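Local coordinates for putative regulatory protein (Streptomyces coelicolor A3, PDB 2PZ9) that probably binds DNA through a TetR-family helix-turn-helix domain and regulates transcription, at residues A[64-67]-A[68-72]; A[30-33]-A[34-38]. All coordinates share one frame; numbering follows the deposited sequence.

Interaction 1: residues A[64-67]-A[68-72]; sequences KERV and YAYFR. With SO4 (sulfate ion), chain D; SO4 (sulfate ion), chain E.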
ATOM      1  N   LYS A  64       8.794 -29.570  14.366  1.00 61.52           N
ATOM      2  CA  LYS A  64       7.721 -29.609  13.378  1.00 62.54           C
ATOM      3  C   LYS A  64       6.483 -30.306  13.952  1.00 62.91           C
ATOM      4  O   LYS A  64       5.393 -29.747  13.880  1.00 62.92           O
ATOM      5  CB  LYS A  64       8.174 -30.306  12.088  1.00 62.62           C
ATOM      6  CG  LYS A  64       8.963 -29.425  11.118  1.00 63.12           C
ATOM      7  CD  LYS A  64       9.236 -30.154   9.801  1.00 63.10           C
ATOM      8  CE  LYS A  64       8.006 -30.142   8.902  1.00 64.97           C
ATOM      9  NZ  LYS A  64       8.323 -30.579   7.516  1.00 65.95           N
ATOM     10  N   GLU A  65       6.650 -31.498  14.547  1.00 63.45           N
ATOM     11  CA  GLU A  65       5.495 -32.231  15.082  1.00 63.96           C
ATOM     12  C   GLU A  65       4.701 -31.401  16.101  1.00 63.67           C
ATOM     13  O   GLU A  65       3.465 -31.403  16.082  1.00 63.87           O
ATOM     14  CB  GLU A  65       5.858 -33.614  15.648  1.00 63.75           C
ATOM     15  CG  GLU A  65       4.684 -34.632  15.487  1.00 65.12           C
ATOM     16  CD  GLU A  65       4.753 -35.891  16.396  1.00 65.00           C
ATOM     17  OE1 GLU A  65       5.547 -35.886  17.363  1.00 66.70           O
ATOM     18  OE2 GLU A  65       4.000 -36.879  16.150  1.00 63.99           O
ATOM     19  N   ARG A  66       5.414 -30.678  16.960  1.00 63.53           N
ATOM     20  CA  ARG A  66       4.791 -29.834  17.984  1.00 63.51           C
ATOM     21  C   ARG A  66       3.948 -28.712  17.371  1.00 63.02           C
ATOM     22  O   ARG A  66       2.788 -28.496  17.759  1.00 62.88           O
ATOM     23  CB  ARG A  66       5.861 -29.226  18.878  1.00 63.93           C
ATOM     24  CG  ARG A  66       5.499 -29.203  20.327  1.00 65.52           C
ATOM     25  CD  ARG A  66       6.299 -30.257  21.089  1.00 70.36           C
ATOM     26  NE  ARG A  66       5.529 -30.931  22.146  1.00 74.25           N
ATOM     27  CZ  ARG A  66       4.230 -30.742  22.422  1.00 75.15           C
ATOM     28  NH1 ARG A  66       3.485 -29.873  21.740  1.00 75.44           N
ATOM     29  NH2 ARG A  66       3.667 -31.433  23.404  1.00 75.11           N
ATOM     30  N   VAL A  67       4.543 -28.002  16.413  1.00 62.26           N
ATOM     31  CA  VAL A  67       3.865 -26.926  15.709  1.00 61.55           C
ATOM     32  C   VAL A  67       2.503 -27.417  15.211  1.00 61.43           C
ATOM     33  O   VAL A  67       1.462 -26.800  15.481  1.00 61.56           O
ATOM     34  CB  VAL A  67       4.731 -26.399  14.547  1.00 61.48           C
ATOM     35  CG1 VAL A  67       3.997 -25.322  13.752  1.00 60.99           C
ATOM     36  CG2 VAL A  67       6.070 -25.860  15.074  1.00 60.76           C
ATOM     37  N   TYR A  68       2.521 -28.559  14.534  1.00 60.65           N
ATOM     38  CA  TYR A  68       1.322 -29.150  13.966  1.00 59.94           C
ATOM     39  C   TYR A  68       0.337 -29.716  14.987  1.00 59.10           C
ATOM     40  O   TYR A  68      -0.759 -30.125  14.622  1.00 58.74           O
ATOM     41  CB  TYR A  68       1.683 -30.226  12.941  1.00 60.38           C
ATOM     42  CG  TYR A  68       2.392 -29.731  11.688  1.00 61.60           C
ATOM     43  CD1 TYR A  68       1.871 -28.678  10.906  1.00 62.00           C
ATOM     44  CD2 TYR A  68       3.573 -30.339  11.261  1.00 62.53           C
ATOM     45  CE1 TYR A  68       2.527 -28.246   9.738  1.00 61.97           C
ATOM     46  CE2 TYR A  68       4.237 -29.904  10.099  1.00 63.65           C
ATOM     47  CZ  TYR A  68       3.709 -28.868   9.342  1.00 62.24           C
ATOM     48  OH  TYR A  68       4.391 -28.475   8.204  1.00 63.15           O
ATOM     49  N   ALA A  69       0.715 -29.758  16.257  1.00 58.51           N
ATOM     50  CA  ALA A  69      -0.265 -30.080  17.292  1.00 57.85           C
ATOM     51  C   ALA A  69      -1.149 -28.844  17.530  1.00 57.68           C
ATOM     52  O   ALA A  69      -2.373 -28.954  17.559  1.00 58.02           O
ATOM     53  CB  ALA A  69       0.398 -30.541  18.560  1.00 57.17           C
ATOM     54  N   TYR A  70      -0.537 -27.666  17.658  1.00 57.01           N
ATOM     55  CA  TYR A  70      -1.305 -26.443  17.845  1.00 56.56           C
ATOM     56  C   TYR A  70      -2.054 -26.068  16.582  1.00 56.51           C
ATOM     57  O   TYR A  70      -3.211 -25.660  16.626  1.00 56.63           O
ATOM     58  CB  TYR A  70      -0.398 -25.278  18.263  1.00 56.54           C
ATOM     59  CG  TYR A  70       0.170 -25.414  19.659  1.00 56.16           C
ATOM     60  CD1 TYR A  70       1.344 -26.158  19.885  1.00 56.07           C
ATOM     61  CD2 TYR A  70      -0.459 -24.809  20.751  1.00 53.68           C
ATOM     62  CE1 TYR A  70       1.866 -26.314  21.174  1.00 55.88           C
ATOM     63  CE2 TYR A  70       0.052 -24.947  22.033  1.00 55.23           C
ATOM     64  CZ  TYR A  70       1.218 -25.706  22.243  1.00 56.31           C
ATOM     65  OH  TYR A  70       1.739 -25.861  23.507  1.00 55.50           O
ATOM     66  N   PHE A  71      -1.393 -26.200  15.445  1.00 56.49           N
ATOM     67  CA  PHE A  71      -1.951 -25.688  14.213  1.00 56.69           C
ATOM     68  C   PHE A  71      -2.030 -26.774  13.165  1.00 57.15           C
ATOM     69  O   PHE A  71      -1.096 -27.553  12.994  1.00 57.84           O
ATOM     70  CB  PHE A  71      -1.118 -24.519  13.713  1.00 56.46           C
ATOM     71  CG  PHE A  71      -0.862 -23.461  14.769  1.00 55.78           C
ATOM     72  CD1 PHE A  71       0.334 -23.443  15.481  1.00 55.67           C
ATOM     73  CD2 PHE A  71      -1.819 -22.485  15.044  1.00 54.02           C
ATOM     74  CE1 PHE A  71       0.583 -22.461  16.452  1.00 56.18           C
ATOM     75  CE2 PHE A  71      -1.591 -21.507  16.008  1.00 54.11           C
ATOM     76  CZ  PHE A  71      -0.381 -21.487  16.714  1.00 56.09           C
ATOM     77  N   ARG A  72      -3.165 -26.828  12.479  1.00 56.88           N
ATOM     78  CA  ARG A  72      -3.425 -27.830  11.460  1.00 55.90           C
ATOM     79  C   ARG A  72      -2.403 -27.793  10.292  1.00 55.62           C
ATOM     80  O   ARG A  72      -1.974 -28.829   9.797  1.00 55.55           O
ATOM     81  CB  ARG A  72      -4.852 -27.593  10.982  1.00 55.67           C
ATOM     82  CG  ARG A  72      -5.372 -28.481   9.922  1.00 55.50           C
ATOM     83  CD  ARG A  72      -6.710 -27.887   9.538  1.00 56.87           C
ATOM     84  NE  ARG A  72      -7.388 -28.686   8.532  1.00 57.05           N
ATOM     85  CZ  ARG A  72      -8.207 -29.696   8.799  1.00 57.32           C
ATOM     86  NH1 ARG A  72      -8.467 -30.044  10.053  1.00 58.25           N
ATOM     87  NH2 ARG A  72      -8.771 -30.367   7.804  1.00 57.98           N
TER
HETATM   88  S   SO4 D 229       4.925 -27.586  24.967  1.00136.48           S
HETATM   89  O1  SO4 D 229       6.271 -27.741  24.398  1.00136.39           O
HETATM   90  O2  SO4 D 229       4.902 -26.606  26.055  1.00136.09           O
HETATM   91  O3  SO4 D 229       3.995 -27.157  23.926  1.00136.76           O
HETATM   92  O4  SO4 D 229       4.491 -28.878  25.478  1.00136.38           O
HETATM   93  S   SO4 E 230       8.549 -26.826   5.761  1.00120.88           S
HETATM   94  O1  SO4 E 230       8.140 -28.177   6.142  1.00121.11           O
HETATM   95  O2  SO4 E 230       9.244 -26.226   6.888  1.00120.30           O
HETATM   96  O3  SO4 E 230       9.510 -26.865   4.661  1.00120.47           O
HETATM   97  O4  SO4 E 230       7.354 -26.056   5.381  1.00120.24           O
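Lys64 and Tyr68 both turn CG to the side of the backbone N, anti to the carbonyl carbon (chi1 -82° and -66°). The two side chains therefore run side by side in the same direction. Lys64 CE comes 4.0 Å from Tyr68 CE2. Both residues lie on helix 64-70, the second helix of the predicted helix-turn-helix motif, which in TetR-family repressors is the DNA-recognition helix. Beyond the ring, Lys64 NZ donates to O1 of a sulfate ion at 2.8 Å. The backbone N of Asp54 binds the same sulfate.

Backbone bonds between residues four apart hold the helix. Tyr68 N reaches Lys64 O at 3.2 Å, and Phe71 N reaches Val67 O at 2.9 Å. Phe71 is where the chain leaves helical geometry, so this second bond closes the C-terminal turn. The buried side of the turn is apolar. Val67 CG1 lies 4.5 Å from Phe71 CD1, Val67 also packs on Ala57, and Phe71 packs on Val36 of helix 32-50.

Arg66 and Tyr70 meet on another side, with guanidinium and ring planes 50° apart. Arg66 NH1 stands 4.0 Å from Tyr70 CE1. A second sulfate joins the pair. Its O4 lies over one face of the Arg66 guanidinium, offset toward the rim. Both sulfates probably come from the crystallisation liquor, but anions at this helix are consistent with a surface suited to DNA phosphates. Tyr70 OH donates to O3 of the second sulfate at 2.6 Å, with that oxygen in the plane of the ring at its edge.

Interaction 2: residues A[30-33]-A[34-38]; sequences STRQ and RIVAA. With SO4 (sulfate ion), chain C; SO4 (sulfate ion), chain D.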
ATOM      1  N   SER A  30       6.351 -19.198  27.129  1.00 63.18           N
ATOM      2  CA  SER A  30       5.476 -20.361  26.733  1.00 64.11           C
ATOM      3  C   SER A  30       5.900 -20.977  25.392  1.00 64.58           C
ATOM      4  O   SER A  30       6.964 -20.635  24.879  1.00 65.57           O
ATOM      5  CB  SER A  30       3.987 -19.971  26.737  1.00 63.72           C
ATOM      6  OG  SER A  30       3.377 -20.161  25.476  1.00 63.05           O
ATOM      7  N   THR A  31       5.094 -21.883  24.837  1.00 64.37           N
ATOM      8  CA  THR A  31       5.461 -22.565  23.588  1.00 64.29           C
ATOM      9  C   THR A  31       4.570 -22.183  22.393  1.00 63.93           C
ATOM     10  O   THR A  31       5.052 -21.994  21.273  1.00 63.69           O
ATOM     11  CB  THR A  31       5.475 -24.089  23.772  1.00 64.68           C
ATOM     12  OG1 THR A  31       6.257 -24.424  24.931  1.00 65.22           O
ATOM     13  CG2 THR A  31       6.069 -24.787  22.544  1.00 64.78           C
ATOM     14  N   ARG A  32       3.268 -22.080  22.626  1.00 63.34           N
ATOM     15  CA  ARG A  32       2.409 -21.473  21.639  1.00 62.49           C
ATOM     16  C   ARG A  32       2.993 -20.098  21.317  1.00 62.07           C
ATOM     17  O   ARG A  32       3.181 -19.772  20.149  1.00 62.20           O
ATOM     18  CB  ARG A  32       0.966 -21.378  22.140  1.00 62.38           C
ATOM     19  CG  ARG A  32      -0.058 -21.097  21.046  1.00 62.83           C
ATOM     20  CD  ARG A  32      -1.414 -20.723  21.627  1.00 64.63           C
ATOM     21  NE  ARG A  32      -1.237 -19.734  22.674  1.00 66.64           N
ATOM     22  CZ  ARG A  32      -0.971 -18.452  22.453  1.00 67.93           C
ATOM     23  NH1 ARG A  32      -0.883 -17.972  21.212  1.00 68.33           N
ATOM     24  NH2 ARG A  32      -0.792 -17.645  23.483  1.00 68.27           N
ATOM     25  N   GLN A  33       3.324 -19.306  22.341  1.00 61.64           N
ATOM     26  CA  GLN A  33       3.796 -17.932  22.103  1.00 60.91           C
ATOM     27  C   GLN A  33       5.045 -17.921  21.267  1.00 60.39           C
ATOM     28  O   GLN A  33       5.146 -17.164  20.302  1.00 60.42           O
ATOM     29  CB  GLN A  33       4.085 -17.217  23.391  1.00 60.68           C
ATOM     30  CG  GLN A  33       2.958 -17.236  24.341  1.00 62.23           C
ATOM     31  CD  GLN A  33       3.368 -16.660  25.674  1.00 65.04           C
ATOM     32  OE1 GLN A  33       4.488 -16.901  26.164  1.00 66.35           O
ATOM     33  NE2 GLN A  33       2.471 -15.891  26.275  1.00 65.25           N
ATOM     34  N   ARG A  34       5.990 -18.778  21.641  1.00 60.09           N
ATOM     35  CA  ARG A  34       7.252 -18.892  20.933  1.00 59.67           C
ATOM     36  C   ARG A  34       7.078 -19.262  19.467  1.00 60.12           C
ATOM     37  O   ARG A  34       7.754 -18.686  18.622  1.00 60.76           O
ATOM     38  CB  ARG A  34       8.186 -19.868  21.636  1.00 59.20           C
ATOM     39  CG  ARG A  34       9.175 -19.171  22.525  1.00 57.80           C
ATOM     40  CD  ARG A  34      10.311 -20.063  22.952  1.00 55.04           C
ATOM     41  NE  ARG A  34       9.925 -20.977  24.021  1.00 52.96           N
ATOM     42  CZ  ARG A  34       9.626 -22.260  23.838  1.00 52.06           C
ATOM     43  NH1 ARG A  34       9.660 -22.807  22.626  1.00 51.05           N
ATOM     44  NH2 ARG A  34       9.289 -23.001  24.875  1.00 50.96           N
ATOM     45  N   ILE A  35       6.182 -20.208  19.170  1.00 60.04           N
ATOM     46  CA  ILE A  35       5.811 -20.551  17.780  1.00 59.99           C
ATOM     47  C   ILE A  35       5.196 -19.352  17.056  1.00 60.06           C
ATOM     48  O   ILE A  35       5.456 -19.111  15.881  1.00 60.03           O
ATOM     49  CB  ILE A  35       4.774 -21.726  17.721  1.00 60.11           C
ATOM     50  CG1 ILE A  35       5.412 -23.066  18.105  1.00 59.89           C
ATOM     51  CG2 ILE A  35       4.126 -21.824  16.347  1.00 59.25           C
ATOM     52  CD1 ILE A  35       4.392 -24.146  18.491  1.00 59.55           C
ATOM     53  N   VAL A  36       4.348 -18.623  17.760  1.00 60.25           N
ATOM     54  CA  VAL A  36       3.649 -17.500  17.163  1.00 60.37           C
ATOM     55  C   VAL A  36       4.639 -16.379  16.861  1.00 60.59           C
ATOM     56  O   VAL A  36       4.674 -15.869  15.748  1.00 60.33           O
ATOM     57  CB  VAL A  36       2.509 -17.010  18.078  1.00 60.43           C
ATOM     58  CG1 VAL A  36       2.051 -15.579  17.686  1.00 60.30           C
ATOM     59  CG2 VAL A  36       1.374 -18.016  18.057  1.00 58.42           C
ATOM     60  N   ALA A  37       5.457 -16.017  17.850  1.00 60.87           N
ATOM     61  CA  ALA A  37       6.475 -14.978  17.662  1.00 60.75           C
ATOM     62  C   ALA A  37       7.371 -15.308  16.474  1.00 60.77           C
ATOM     63  O   ALA A  37       7.654 -14.444  15.649  1.00 61.11           O
ATOM     64  CB  ALA A  37       7.298 -14.807  18.913  1.00 60.35           C
ATOM     65  N   ALA A  38       7.795 -16.562  16.386  1.00 60.87           N
ATOM     66  CA  ALA A  38       8.656 -17.017  15.303  1.00 61.46           C
ATOM     67  C   ALA A  38       7.915 -17.086  13.977  1.00 61.88           C
ATOM     68  O   ALA A  38       8.499 -16.824  12.926  1.00 62.59           O
ATOM     69  CB  ALA A  38       9.304 -18.373  15.639  1.00 61.35           C
TER
HETATM   70  S   SO4 C 228       0.407 -14.465  23.364  1.00137.22           S
HETATM   71  O1  SO4 C 228       0.533 -15.457  24.426  1.00136.89           O
HETATM   72  O2  SO4 C 228      -1.009 -14.150  23.140  1.00137.20           O
HETATM   73  O3  SO4 C 228       1.122 -13.260  23.777  1.00136.64           O
HETATM   74  O4  SO4 C 228       0.976 -15.001  22.120  1.00137.49           O
HETATM   75  S   SO4 D 229       4.925 -27.586  24.967  1.00136.48           S
HETATM   76  O1  SO4 D 229       6.271 -27.741  24.398  1.00136.39           O
HETATM   77  O2  SO4 D 229       4.902 -26.606  26.055  1.00136.09           O
HETATM   78  O3  SO4 D 229       3.995 -27.157  23.926  1.00136.76           O
HETATM   79  O4  SO4 D 229       4.491 -28.878  25.478  1.00136.38           O
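Ile35 N, Val36 N and Ala37 N donate to Thr31 O, Arg32 O and Gln33 O, four residues back in each case, and so form the first turn of helix 32-50. This helix opens the TetR-family DNA-binding domain. The Ala37 N to Gln33 O bond is 2.7 Å long.

Ser30 and Gln33 are tied in both directions. Gln33 N donates to Ser30 OG at 3.2 Å, which makes an ST motif, and Ser30 N donates to Gln33 OE1 at 3.1 Å. The amide of Gln33 is used at both ends, because its NE2 donates to O1 of a sulfate ion at 2.7 Å. Arg32 NH2 makes a weak bond to the same oxygen. With CG anti to the backbone N (chi1 -165°), the Arg32 side chain runs alongside Val36, and a bend at chi3 turns its guanidinium edge to the sulfate. Arg32 NH1 lies 3.9 Å from Val36 CG2.

Arg34 folds back over the start of the segment. Ser30 O sits over one face of its guanidinium, 3.1 Å from NE, at an angle too poor for a hydrogen bond. The firm partner of Arg34 is Ala60 O, which accepts from NH1. Thr31 OG1 donates to O2 of a second sulfate at 2.8 Å.

Ile35 and Val36 are buried. Ile35 packs on Leu77 and Val36 on His80, both of helix 74-92. The sulfate at Gln33 is shared with two arginines, Arg32 and Arg84 of that helix, so it would probably offset their like charges where their NH2 groups come close.

How the interactions relate
Interactions 1 and 2 belong to different helices of the same DNA-binding domain, 64-70 and 32-50, with centres about 11 Å apart. They meet in an apolar seam. Phe71 CE1 lies 3.6 Å from Ile35 CG2, and Tyr70 CE2 lies 3.7 Å from Arg32 CB. Each contact has two buried residues among those that touch, Val67 and Phe71 in one and Ile35 and Val36 in the other, while its polar side chains lie nearer the surface. Interaction 1 spans the whole short helix 64-70 and its C-terminal exit, with exposed aromatic and basic groups. Interaction 2 lies at a helix N-terminus and uses serine, threonine, glutamine and arginine groups, partly through sulfate. One sulfate bridges Tyr70 and Thr31.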